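PDB 6SKY: Serine/threonine-protein kinase Tel1 from Chaetomium thermophilum, which phosphorylates serine and threonine residues of proteins at the expense of ATP and probably acts as a DNA-damage sensor that activates checkpoint signalling. Local coordinates for residues F1752-L1757 / L1828-E1833; Y1884-L1889 / P2730-W2735; R2068-G2073 / Q2082-L2087; G1673-I1678 / A1695-I1700. One frame throughout, in Å; residues are numbered along the deposited sequence.

Interaction 1: residues F1752-L1757 / L1828-E1833; sequences FSARAL and LNFTSE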
# COMPACT_ATOMS: atom_id res chain seq x y z
N PHE A 1752 52.08 20.40 -30.00
CA PHE A 1752 51.38 21.19 -29.00
C PHE A 1752 50.25 22.01 -29.60
O PHE A 1752 50.17 23.21 -29.36
CB PHE A 1752 52.35 22.14 -28.30
CG PHE A 1752 53.23 21.47 -27.30
CD1 PHE A 1752 52.69 20.92 -26.15
CD2 PHE A 1752 54.59 21.40 -27.49
CE1 PHE A 1752 53.50 20.31 -25.22
CE2 PHE A 1752 55.40 20.79 -26.56
CZ PHE A 1752 54.85 20.24 -25.42
N SER A 1753 49.36 21.37 -30.36
CA SER A 1753 48.26 22.10 -30.95
C SER A 1753 47.14 21.12 -31.25
O SER A 1753 47.37 19.93 -31.43
CB SER A 1753 48.68 22.84 -32.23
OG SER A 1753 49.12 21.93 -33.22
N ALA A 1754 45.92 21.64 -31.30
CA ALA A 1754 44.76 20.80 -31.51
C ALA A 1754 44.85 20.10 -32.86
O ALA A 1754 45.73 20.37 -33.68
CB ALA A 1754 43.48 21.63 -31.42
N ARG A 1755 43.94 19.15 -33.07
CA ARG A 1755 43.87 18.33 -34.27
C ARG A 1755 45.07 17.40 -34.39
O ARG A 1755 45.08 16.51 -35.24
CB ARG A 1755 43.74 19.20 -35.52
CG ARG A 1755 42.39 19.86 -35.66
CD ARG A 1755 41.30 18.82 -35.75
NE ARG A 1755 40.01 19.35 -35.33
CZ ARG A 1755 38.89 18.63 -35.30
NH1 ARG A 1755 38.91 17.36 -35.67
NH2 ARG A 1755 37.75 19.19 -34.90
N ALA A 1756 46.06 17.59 -33.52
CA ALA A 1756 47.15 16.64 -33.40
C ALA A 1756 46.80 15.50 -32.47
O ALA A 1756 47.56 14.54 -32.38
CB ALA A 1756 48.42 17.33 -32.91
N LEU A 1757 45.68 15.60 -31.76
CA LEU A 1757 45.23 14.51 -30.92
C LEU A 1757 44.70 13.33 -31.72
O LEU A 1757 44.49 12.26 -31.15
CB LEU A 1757 44.16 15.01 -29.96
CG LEU A 1757 43.98 14.23 -28.66
CD1 LEU A 1757 45.08 14.57 -27.69
CD2 LEU A 1757 42.64 14.53 -28.06
N LEU A 1828 41.00 18.84 -24.26
CA LEU A 1828 39.95 18.24 -23.45
C LEU A 1828 38.57 18.45 -24.03
O LEU A 1828 37.66 17.68 -23.72
CB LEU A 1828 40.01 18.79 -22.03
CG LEU A 1828 41.24 18.39 -21.20
CD1 LEU A 1828 41.19 19.03 -19.85
CD2 LEU A 1828 41.35 16.89 -21.06
N ASN A 1829 38.39 19.47 -24.87
CA ASN A 1829 37.10 19.72 -25.52
C ASN A 1829 37.09 19.14 -26.93
O ASN A 1829 36.88 19.83 -27.91
CB ASN A 1829 36.82 21.22 -25.55
CG ASN A 1829 36.71 21.82 -24.17
OD1 ASN A 1829 35.93 21.35 -23.34
ND2 ASN A 1829 37.49 22.85 -23.91
N PHE A 1830 37.32 17.83 -27.02
CA PHE A 1830 37.56 17.18 -28.31
C PHE A 1830 36.68 15.95 -28.45
O PHE A 1830 37.05 14.86 -27.99
CB PHE A 1830 39.03 16.82 -28.46
CG PHE A 1830 39.56 17.00 -29.84
CD1 PHE A 1830 40.24 18.15 -30.18
CD2 PHE A 1830 39.37 16.03 -30.80
CE1 PHE A 1830 40.73 18.32 -31.44
CE2 PHE A 1830 39.86 16.20 -32.07
CZ PHE A 1830 40.54 17.34 -32.39
N THR A 1831 35.53 16.11 -29.09
CA THR A 1831 34.61 15.01 -29.33
C THR A 1831 34.95 14.38 -30.67
O THR A 1831 34.68 14.97 -31.73
CB THR A 1831 33.17 15.51 -29.32
OG1 THR A 1831 33.00 16.46 -28.26
CG2 THR A 1831 32.21 14.35 -29.11
N SER A 1832 35.55 13.20 -30.65
CA SER A 1832 35.96 12.53 -31.87
C SER A 1832 36.17 11.06 -31.59
O SER A 1832 36.49 10.67 -30.46
CB SER A 1832 37.24 13.13 -32.45
OG SER A 1832 37.02 14.42 -32.99
N GLU A 1833 35.96 10.24 -32.60
CA GLU A 1833 36.23 8.83 -32.43
C GLU A 1833 37.71 8.50 -32.58
O GLU A 1833 38.24 7.70 -31.81
CB GLU A 1833 35.40 8.00 -33.41
CG GLU A 1833 35.36 6.54 -33.04
CD GLU A 1833 34.83 6.33 -31.64
OE1 GLU A 1833 33.88 7.04 -31.26
OE2 GLU A 1833 35.37 5.46 -30.92
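The phenyl ring of Phe-1830 is the common partner of three side chains from the loop 1752-1757, each approaching it from its own direction. Arg-1755 starts from a backbone that turns its CB away from the other loop. Its CG lies anti to the carbonyl carbon, and a bend at chi2 (-60°) brings the rest of the chain back, so that CD comes to 3.7 Å from Phe-1830 CZ. The guanidinium then crosses the ring obliquely, their planes 57° apart, which rules out a parallel stack. Phe-1830 CZ stands 3.4 Å above the guanidinium plane of Arg-1755, displaced toward the rim; thus it is the tip of the phenyl group that faces the flat cation. Ala-1754 meets the ring differently, its CB 4.3 Å from Phe-1830 CE1 and near the ring plane. Farther back, Leu-1757 CD2 lies 4.3 Å from Phe-1830 CB, against the root of the side chain. An alanine in place of Phe-1830 would probably leave the Arg-1755 guanidinium without its apolar face partner and break the link between the two loops at Ala-1754. The loops belong to the helical region, one preceding helix 1762-1771 and the other joining helices 1815-1827 and 1836-1849. Direct contact between the segments is van der Waals packing; the polar tie runs through Glu-1758, which also touches the Phe-1830 side chain. Its OE2 is hydrogen-bonded to Ser-1832 OG and its OE1 forms a salt bridge with Arg-1755 NH1, likely to steady the guanidinium with its face against Phe-1830 CZ.

Interaction 2: residues Y1884-L1889 / P2730-W2735; sequences YKVALL and PDPDEW
Aromatic packing is the most directional element where helix 1884-1898 meets the start of helix 2732-2755. Leu-1889 CD1 sits 4.0 Å from the centroid of the six-membered ring of Trp-2735 and only 11° off its normal, the geometry of a CH-pi contact over the face. Leu-1889 CB reinforces this at 4.0 Å from Trp-2735 CZ3, while Leu-1888 CG reaches the ring edge at CH2.

The purely aliphatic contacts centre on Pro-2732. With CG anti to its backbone N (chi1 175°), Leu-1889 divides its two methyls: CD1 goes to the indole and CD2 to Pro-2732 CG at 3.6 Å. Val-1886 lies side by side with the same proline, CG2 being 4.0 Å from Pro-2732 CG.

Polar groups contribute little. Lys-1885 crosses Asp-2733 at about a right angle and offers its CD, 4.0 Å from Asp-2733 OD1. Its bent end carries NZ to 6.2 Å from that oxygen, too far for a salt bridge, although the opposite charges may attract weakly.

The contact joins the FAT region to the kinase domain. Glu-1654 accepts a hydrogen bond from Val-1886 N, and Leu-1657 of helix 1657-1663 packs on Pro-2732, while helices 1871-1880 and 1916-1923 back the FAT helix.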
# COMPACT_ATOMS: atom_id res chain seq x y z
N TYR A 1884 33.41 6.90 -15.48
CA TYR A 1884 32.45 7.66 -14.69
C TYR A 1884 32.90 7.92 -13.26
O TYR A 1884 32.54 8.96 -12.70
CB TYR A 1884 31.10 6.96 -14.70
CG TYR A 1884 30.51 6.91 -16.08
CD1 TYR A 1884 30.16 8.07 -16.73
CD2 TYR A 1884 30.32 5.72 -16.73
CE1 TYR A 1884 29.63 8.04 -17.98
CE2 TYR A 1884 29.79 5.68 -17.99
CZ TYR A 1884 29.45 6.84 -18.61
OH TYR A 1884 28.91 6.80 -19.87
N LYS A 1885 33.69 7.04 -12.66
CA LYS A 1885 34.23 7.35 -11.34
C LYS A 1885 35.31 8.41 -11.43
O LYS A 1885 35.39 9.30 -10.57
CB LYS A 1885 34.76 6.08 -10.70
CG LYS A 1885 33.69 5.08 -10.37
CD LYS A 1885 34.28 3.73 -10.12
CE LYS A 1885 33.29 2.83 -9.46
NZ LYS A 1885 31.99 2.87 -10.15
N VAL A 1886 36.14 8.36 -12.46
CA VAL A 1886 37.10 9.42 -12.72
C VAL A 1886 36.38 10.74 -12.97
O VAL A 1886 36.79 11.80 -12.49
CB VAL A 1886 38.01 9.04 -13.90
CG1 VAL A 1886 39.03 10.08 -14.14
CG2 VAL A 1886 38.68 7.72 -13.63
N ALA A 1887 35.27 10.68 -13.70
CA ALA A 1887 34.50 11.89 -13.98
C ALA A 1887 33.90 12.46 -12.71
O ALA A 1887 33.85 13.68 -12.54
CB ALA A 1887 33.40 11.58 -14.98
N LEU A 1888 33.43 11.60 -11.80
CA LEU A 1888 32.89 12.09 -10.54
C LEU A 1888 33.98 12.72 -9.68
O LEU A 1888 33.74 13.77 -9.05
CB LEU A 1888 32.22 10.94 -9.79
CG LEU A 1888 31.55 11.27 -8.47
CD1 LEU A 1888 30.54 12.35 -8.63
CD2 LEU A 1888 30.89 10.04 -7.95
N LEU A 1889 35.16 12.13 -9.63
CA LEU A 1889 36.25 12.75 -8.89
C LEU A 1889 36.61 14.12 -9.46
O LEU A 1889 36.82 15.08 -8.71
CB LEU A 1889 37.47 11.83 -8.90
CG LEU A 1889 38.75 12.36 -8.27
CD1 LEU A 1889 38.58 12.64 -6.81
CD2 LEU A 1889 39.83 11.35 -8.46
N PRO A 2730 43.98 7.55 -3.57
CA PRO A 2730 44.09 8.42 -4.75
C PRO A 2730 43.55 7.81 -6.04
O PRO A 2730 43.38 8.55 -7.02
CB PRO A 2730 45.60 8.67 -4.85
CG PRO A 2730 46.17 8.17 -3.57
CD PRO A 2730 45.30 7.07 -3.14
N ASP A 2731 43.29 6.52 -6.07
CA ASP A 2731 42.70 5.85 -7.23
C ASP A 2731 41.19 6.06 -7.22
O ASP A 2731 40.55 5.78 -6.22
CB ASP A 2731 43.03 4.37 -7.17
CG ASP A 2731 42.75 3.64 -8.46
OD1 ASP A 2731 42.39 4.29 -9.45
OD2 ASP A 2731 42.88 2.41 -8.47
N PRO A 2732 40.60 6.56 -8.31
CA PRO A 2732 39.16 6.89 -8.27
C PRO A 2732 38.24 5.71 -8.02
O PRO A 2732 37.17 5.90 -7.43
CB PRO A 2732 38.93 7.50 -9.65
CG PRO A 2732 40.21 8.09 -9.99
CD PRO A 2732 41.24 7.15 -9.49
N ASP A 2733 38.60 4.50 -8.43
CA ASP A 2733 37.75 3.35 -8.14
C ASP A 2733 37.72 3.07 -6.65
O ASP A 2733 36.65 2.96 -6.03
CB ASP A 2733 38.26 2.14 -8.90
CG ASP A 2733 38.78 2.50 -10.28
OD1 ASP A 2733 38.16 3.36 -10.94
OD2 ASP A 2733 39.80 1.93 -10.70
N GLU A 2734 38.90 2.93 -6.06
CA GLU A 2734 39.02 2.75 -4.62
C GLU A 2734 38.41 3.92 -3.87
O GLU A 2734 37.73 3.72 -2.87
CB GLU A 2734 40.48 2.58 -4.26
CG GLU A 2734 40.72 1.89 -2.95
CD GLU A 2734 42.17 1.85 -2.58
OE1 GLU A 2734 42.96 2.61 -3.19
OE2 GLU A 2734 42.55 1.07 -1.69
N TRP A 2735 38.66 5.14 -4.33
CA TRP A 2735 38.10 6.32 -3.68
C TRP A 2735 36.58 6.25 -3.61
O TRP A 2735 35.99 6.46 -2.55
CB TRP A 2735 38.55 7.57 -4.42
CG TRP A 2735 37.86 8.84 -4.07
CD1 TRP A 2735 38.14 9.66 -3.04
CD2 TRP A 2735 36.79 9.45 -4.80
NE1 TRP A 2735 37.30 10.74 -3.05
CE2 TRP A 2735 36.47 10.64 -4.13
CE3 TRP A 2735 36.08 9.11 -5.94
CZ2 TRP A 2735 35.47 11.48 -4.56
CZ3 TRP A 2735 35.08 9.95 -6.36
CH2 TRP A 2735 34.79 11.12 -5.68

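Interaction 3: residues R2068-G2073 / Q2082-L2087; sequences RHLSSG and QQLGAL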
# COMPACT_ATOMS: atom_id res chain seq x y z
N ARG A 2068 34.29 -12.39 -27.58
CA ARG A 2068 34.88 -11.39 -28.46
C ARG A 2068 34.25 -10.02 -28.24
O ARG A 2068 34.91 -9.00 -28.44
CB ARG A 2068 34.72 -11.80 -29.91
CG ARG A 2068 35.65 -12.89 -30.37
CD ARG A 2068 35.75 -12.87 -31.87
NE ARG A 2068 36.38 -14.05 -32.42
CZ ARG A 2068 35.72 -15.06 -32.98
NH1 ARG A 2068 36.38 -16.10 -33.47
NH2 ARG A 2068 34.39 -15.02 -33.06
N HIS A 2069 32.98 -9.98 -27.86
CA HIS A 2069 32.34 -8.69 -27.62
C HIS A 2069 32.74 -8.11 -26.27
O HIS A 2069 32.90 -6.89 -26.13
CB HIS A 2069 30.82 -8.82 -27.71
CG HIS A 2069 30.10 -7.52 -27.62
ND1 HIS A 2069 28.96 -7.35 -26.87
CD2 HIS A 2069 30.35 -6.32 -28.20
CE1 HIS A 2069 28.55 -6.10 -26.98
NE2 HIS A 2069 29.37 -5.45 -27.78
N LEU A 2070 32.91 -8.96 -25.26
CA LEU A 2070 33.41 -8.48 -23.97
C LEU A 2070 34.82 -7.92 -24.10
O LEU A 2070 35.19 -7.00 -23.37
CB LEU A 2070 33.40 -9.61 -22.94
CG LEU A 2070 32.10 -10.03 -22.28
CD1 LEU A 2070 32.33 -11.33 -21.57
CD2 LEU A 2070 31.65 -8.99 -21.31
N SER A 2071 35.63 -8.49 -24.99
CA SER A 2071 36.98 -7.98 -25.18
C SER A 2071 37.02 -6.67 -25.95
O SER A 2071 38.08 -6.04 -26.00
CB SER A 2071 37.84 -9.01 -25.90
OG SER A 2071 38.12 -10.11 -25.07
N SER A 2072 35.91 -6.25 -26.55
CA SER A 2072 35.92 -5.09 -27.42
C SER A 2072 36.14 -3.79 -26.67
O SER A 2072 36.41 -2.77 -27.30
CB SER A 2072 34.62 -5.02 -28.21
OG SER A 2072 34.51 -6.11 -29.11
N GLY A 2073 36.01 -3.79 -25.35
CA GLY A 2073 36.34 -2.59 -24.61
C GLY A 2073 35.17 -1.81 -24.06
O GLY A 2073 34.58 -2.20 -23.05
N GLN A 2082 25.04 -7.87 -18.58
CA GLN A 2082 24.17 -8.58 -19.51
C GLN A 2082 24.95 -9.60 -20.33
O GLN A 2082 24.48 -10.72 -20.54
CB GLN A 2082 23.47 -7.59 -20.43
CG GLN A 2082 22.33 -6.86 -19.79
CD GLN A 2082 21.82 -5.73 -20.66
OE1 GLN A 2082 22.27 -5.53 -21.78
NE2 GLN A 2082 20.87 -4.98 -20.14
N GLN A 2083 26.14 -9.23 -20.80
CA GLN A 2083 26.95 -10.18 -21.56
C GLN A 2083 27.41 -11.34 -20.69
O GLN A 2083 27.44 -12.49 -21.14
CB GLN A 2083 28.15 -9.48 -22.17
CG GLN A 2083 27.82 -8.32 -23.05
CD GLN A 2083 27.07 -8.72 -24.27
OE1 GLN A 2083 27.21 -9.84 -24.75
NE2 GLN A 2083 26.27 -7.82 -24.79
N LEU A 2084 27.80 -11.06 -19.45
CA LEU A 2084 28.19 -12.15 -18.56
C LEU A 2084 27.02 -13.08 -18.26
O LEU A 2084 27.19 -14.30 -18.15
CB LEU A 2084 28.79 -11.59 -17.28
CG LEU A 2084 30.21 -11.09 -17.43
CD1 LEU A 2084 30.60 -10.31 -16.22
CD2 LEU A 2084 31.12 -12.26 -17.61
N GLY A 2085 25.82 -12.53 -18.14
CA GLY A 2085 24.65 -13.37 -17.96
C GLY A 2085 24.30 -14.19 -19.18
O GLY A 2085 23.80 -15.30 -19.05
N ALA A 2086 24.54 -13.65 -20.37
CA ALA A 2086 24.41 -14.45 -21.59
C ALA A 2086 25.38 -15.63 -21.58
O ALA A 2086 25.01 -16.74 -21.97
CB ALA A 2086 24.66 -13.58 -22.81
N LEU A 2087 26.61 -15.39 -21.15
CA LEU A 2087 27.56 -16.50 -21.01
C LEU A 2087 27.05 -17.55 -20.03
O LEU A 2087 27.17 -18.75 -20.29
CB LEU A 2087 28.92 -15.98 -20.55
CG LEU A 2087 29.83 -15.28 -21.54
CD1 LEU A 2087 31.05 -14.81 -20.83
CD2 LEU A 2087 30.20 -16.23 -22.63
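At the edge of the His-2069 imidazole, in the ring plane, lies the carboxamide carbon CD of Gln-2083, 3.5 Å from His-2069 ND1. Ring and amide are almost perpendicular, their planes 87° apart, so the imidazole edge is directed at the face of the amide. The amide NE2 of Gln-2083 is still nearer, 3.4 Å from His-2069 ND1, but the angle is too poor for a hydrogen bond, since ND1 stands above the amide plane in which the N-H bonds lie. A bend at chi2 (-65°) sets the Gln-2083 amide across the imidazole, and NE2 makes instead a weak hydrogen bond to the backbone O of Asp-2033, whose loop also touches the histidine.

Nearer the root of Gln-2083 the packing is apolar. Leu-2070 slides past it in the opposite direction, its CD2 3.6 Å from Gln-2083 CB. The other branch, CD1, meets Leu-2087 CD1 tip to tip at 3.8 Å and approaches Leu-2084 CD2 at 4.2 Å. These contacts join helices 2052-2070 and 2077-2097, successive helices of the FAT alpha solenoid, where the first gives way to a short connection. A type I turn runs from Leu-2070 to Gly-2073, and Gly-2073 leaves helical angles with phi 106°, where a CB would collide with the preceding carbonyl O.

An alanine in place of Gln-2083, lacking the amide, would probably loosen the packing against the His-2069 edge and the tie to the Asp-2033 loop. Chemically, then, the joint is a leucine cluster topped by polar groups that touch without bonding to each other, so cohesion is likely to come mainly from apolar contact.

Interaction 4: residues G1673-I1678 / A1695-I1700; sequences GLLNLI and AALRTI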
# COMPACT_ATOMS: atom_id res chain seq x y z
N GLY A 1673 59.72 3.53 -12.65
CA GLY A 1673 58.75 3.13 -13.65
C GLY A 1673 59.36 3.02 -15.03
O GLY A 1673 59.14 2.04 -15.75
N LEU A 1674 60.16 4.01 -15.41
CA LEU A 1674 60.84 3.96 -16.70
C LEU A 1674 61.87 2.84 -16.74
O LEU A 1674 62.03 2.19 -17.78
CB LEU A 1674 61.49 5.29 -17.01
CG LEU A 1674 60.58 6.28 -17.71
CD1 LEU A 1674 61.37 7.47 -18.12
CD2 LEU A 1674 59.95 5.62 -18.90
N LEU A 1675 62.57 2.60 -15.64
CA LEU A 1675 63.54 1.52 -15.63
C LEU A 1675 62.87 0.16 -15.78
O LEU A 1675 63.40 -0.71 -16.47
CB LEU A 1675 64.38 1.56 -14.36
CG LEU A 1675 65.40 2.69 -14.34
CD1 LEU A 1675 66.24 2.61 -13.11
CD2 LEU A 1675 66.24 2.62 -15.58
N ASN A 1676 61.72 -0.04 -15.16
CA ASN A 1676 61.00 -1.29 -15.35
C ASN A 1676 60.48 -1.42 -16.77
O ASN A 1676 60.53 -2.50 -17.36
CB ASN A 1676 59.86 -1.41 -14.35
CG ASN A 1676 60.34 -1.70 -12.96
OD1 ASN A 1676 61.53 -1.67 -12.70
ND2 ASN A 1676 59.41 -1.98 -12.07
N LEU A 1677 59.99 -0.32 -17.34
CA LEU A 1677 59.52 -0.38 -18.72
C LEU A 1677 60.65 -0.71 -19.68
O LEU A 1677 60.45 -1.44 -20.65
CB LEU A 1677 58.88 0.95 -19.11
CG LEU A 1677 57.41 1.12 -18.78
CD1 LEU A 1677 56.93 2.40 -19.37
CD2 LEU A 1677 56.64 -0.03 -19.33
N ILE A 1678 61.85 -0.19 -19.42
CA ILE A 1678 62.98 -0.46 -20.31
C ILE A 1678 63.52 -1.86 -20.08
O ILE A 1678 63.91 -2.55 -21.02
CB ILE A 1678 64.06 0.61 -20.11
CG1 ILE A 1678 63.57 1.95 -20.64
CG2 ILE A 1678 65.32 0.22 -20.81
CD1 ILE A 1678 64.49 3.09 -20.33
N ALA A 1695 71.37 -0.99 -24.66
CA ALA A 1695 72.15 0.23 -24.82
C ALA A 1695 71.69 1.31 -23.84
O ALA A 1695 72.51 1.96 -23.17
CB ALA A 1695 72.05 0.74 -26.25
N ALA A 1696 70.37 1.51 -23.75
CA ALA A 1696 69.82 2.49 -22.83
C ALA A 1696 70.21 2.18 -21.39
O ALA A 1696 70.63 3.07 -20.64
CB ALA A 1696 68.31 2.55 -22.97
N LEU A 1697 70.07 0.92 -20.98
CA LEU A 1697 70.40 0.57 -19.61
C LEU A 1697 71.88 0.75 -19.32
O LEU A 1697 72.25 1.17 -18.23
CB LEU A 1697 69.96 -0.86 -19.31
CG LEU A 1697 68.46 -1.06 -19.11
CD1 LEU A 1697 68.16 -2.51 -18.83
CD2 LEU A 1697 67.97 -0.19 -17.98
N ARG A 1698 72.75 0.43 -20.29
CA ARG A 1698 74.17 0.64 -20.08
C ARG A 1698 74.48 2.11 -19.88
O ARG A 1698 75.17 2.49 -18.92
CB ARG A 1698 74.98 0.07 -21.25
CG ARG A 1698 75.42 -1.36 -21.05
CD ARG A 1698 76.36 -1.85 -22.14
NE ARG A 1698 75.69 -2.69 -23.12
CZ ARG A 1698 75.38 -2.30 -24.35
NH1 ARG A 1698 75.69 -1.08 -24.76
NH2 ARG A 1698 74.77 -3.13 -25.18
N THR A 1699 73.94 2.97 -20.74
CA THR A 1699 74.14 4.41 -20.58
C THR A 1699 73.67 4.88 -19.21
O THR A 1699 74.40 5.57 -18.49
CB THR A 1699 73.42 5.18 -21.68
OG1 THR A 1699 73.93 4.77 -22.95
CG2 THR A 1699 73.64 6.65 -21.51
N ILE A 1700 72.44 4.52 -18.84
CA ILE A 1700 71.86 5.02 -17.59
C ILE A 1700 72.68 4.56 -16.40
O ILE A 1700 73.07 5.37 -15.55
CB ILE A 1700 70.39 4.57 -17.46
CG1 ILE A 1700 69.52 5.32 -18.45
CG2 ILE A 1700 69.90 4.79 -16.06
CD1 ILE A 1700 68.14 4.75 -18.56
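Helices 1670-1684 and 1687-1706 form an antiparallel helical hairpin in the N-terminal part of the modelled alpha solenoid. The evidence is an angle of 143° between the N-to-C directions of the two short segments, whose axes come within 10.9 Å, and a connection of only a few residues.

Aliphatic side chains make up the whole first shell. Ile-1678 slides past Leu-1697 in the opposite direction, its branch methyl CG2 3.8 Å from Leu-1697 CG. That methyl also borders Ala-1696. Leu-1697 CD2, which touches the same Ile-1678 methyl, is 4.1 Å from Leu-1675 CD2, the two leucines crossing obliquely. Leu-1675 CD2 has a second partner in Ile-1700 CD1, also at 4.1 Å, and here the side chains reach toward each other tip to tip. Leu-1675 and Leu-1697 share one conformation, CG anti to the carbonyl carbon, by which chains leaving their helices obliquely turn their ends into the interface.

Other parts of the solenoid pack around this layer. Leu-1675 is backed by Ala-1715, Cys-1716 and Ser-1719 of helix 1710-1719. Val-1782, in the loop before helix 1783-1789, touches both Ala-1696 and Ile-1700, and Ile-1786 of that helix packs on Ala-1696.

The backbone sets the spacing of the side chains, with Ile-1700 N bonded to Ala-1696 O at 2.9 Å. One residue earlier, Ala-1695 O receives two donors from a single residue: Thr-1699 N at 3.0 Å, and Thr-1699 OG1 at 3.2 Å, the hydroxyl standing 36° out of the carbonyl plane.

Interactions 2, 3 and 4 are buried, whereas interaction 1 is only partly so and includes the exposed Arg-1755. Chemistry follows place: interaction 4, within a helical hairpin, is wholly aliphatic; interaction 3 sets a histidine-glutamine pair beside a leucine cluster; interaction 2, joining FAT to kinase, uses a tryptophan face and a proline; interaction 1, between loops, sets a cation against a phenyl ring. Interactions 1 and 2 share a neighbour, helix 1871-1880, and their centres are 23 Å apart. Along the chain, interaction 3 is nested inside the long loop closed by interaction 2, whereas interactions 4 and 1 precede it in series. None touches another directly.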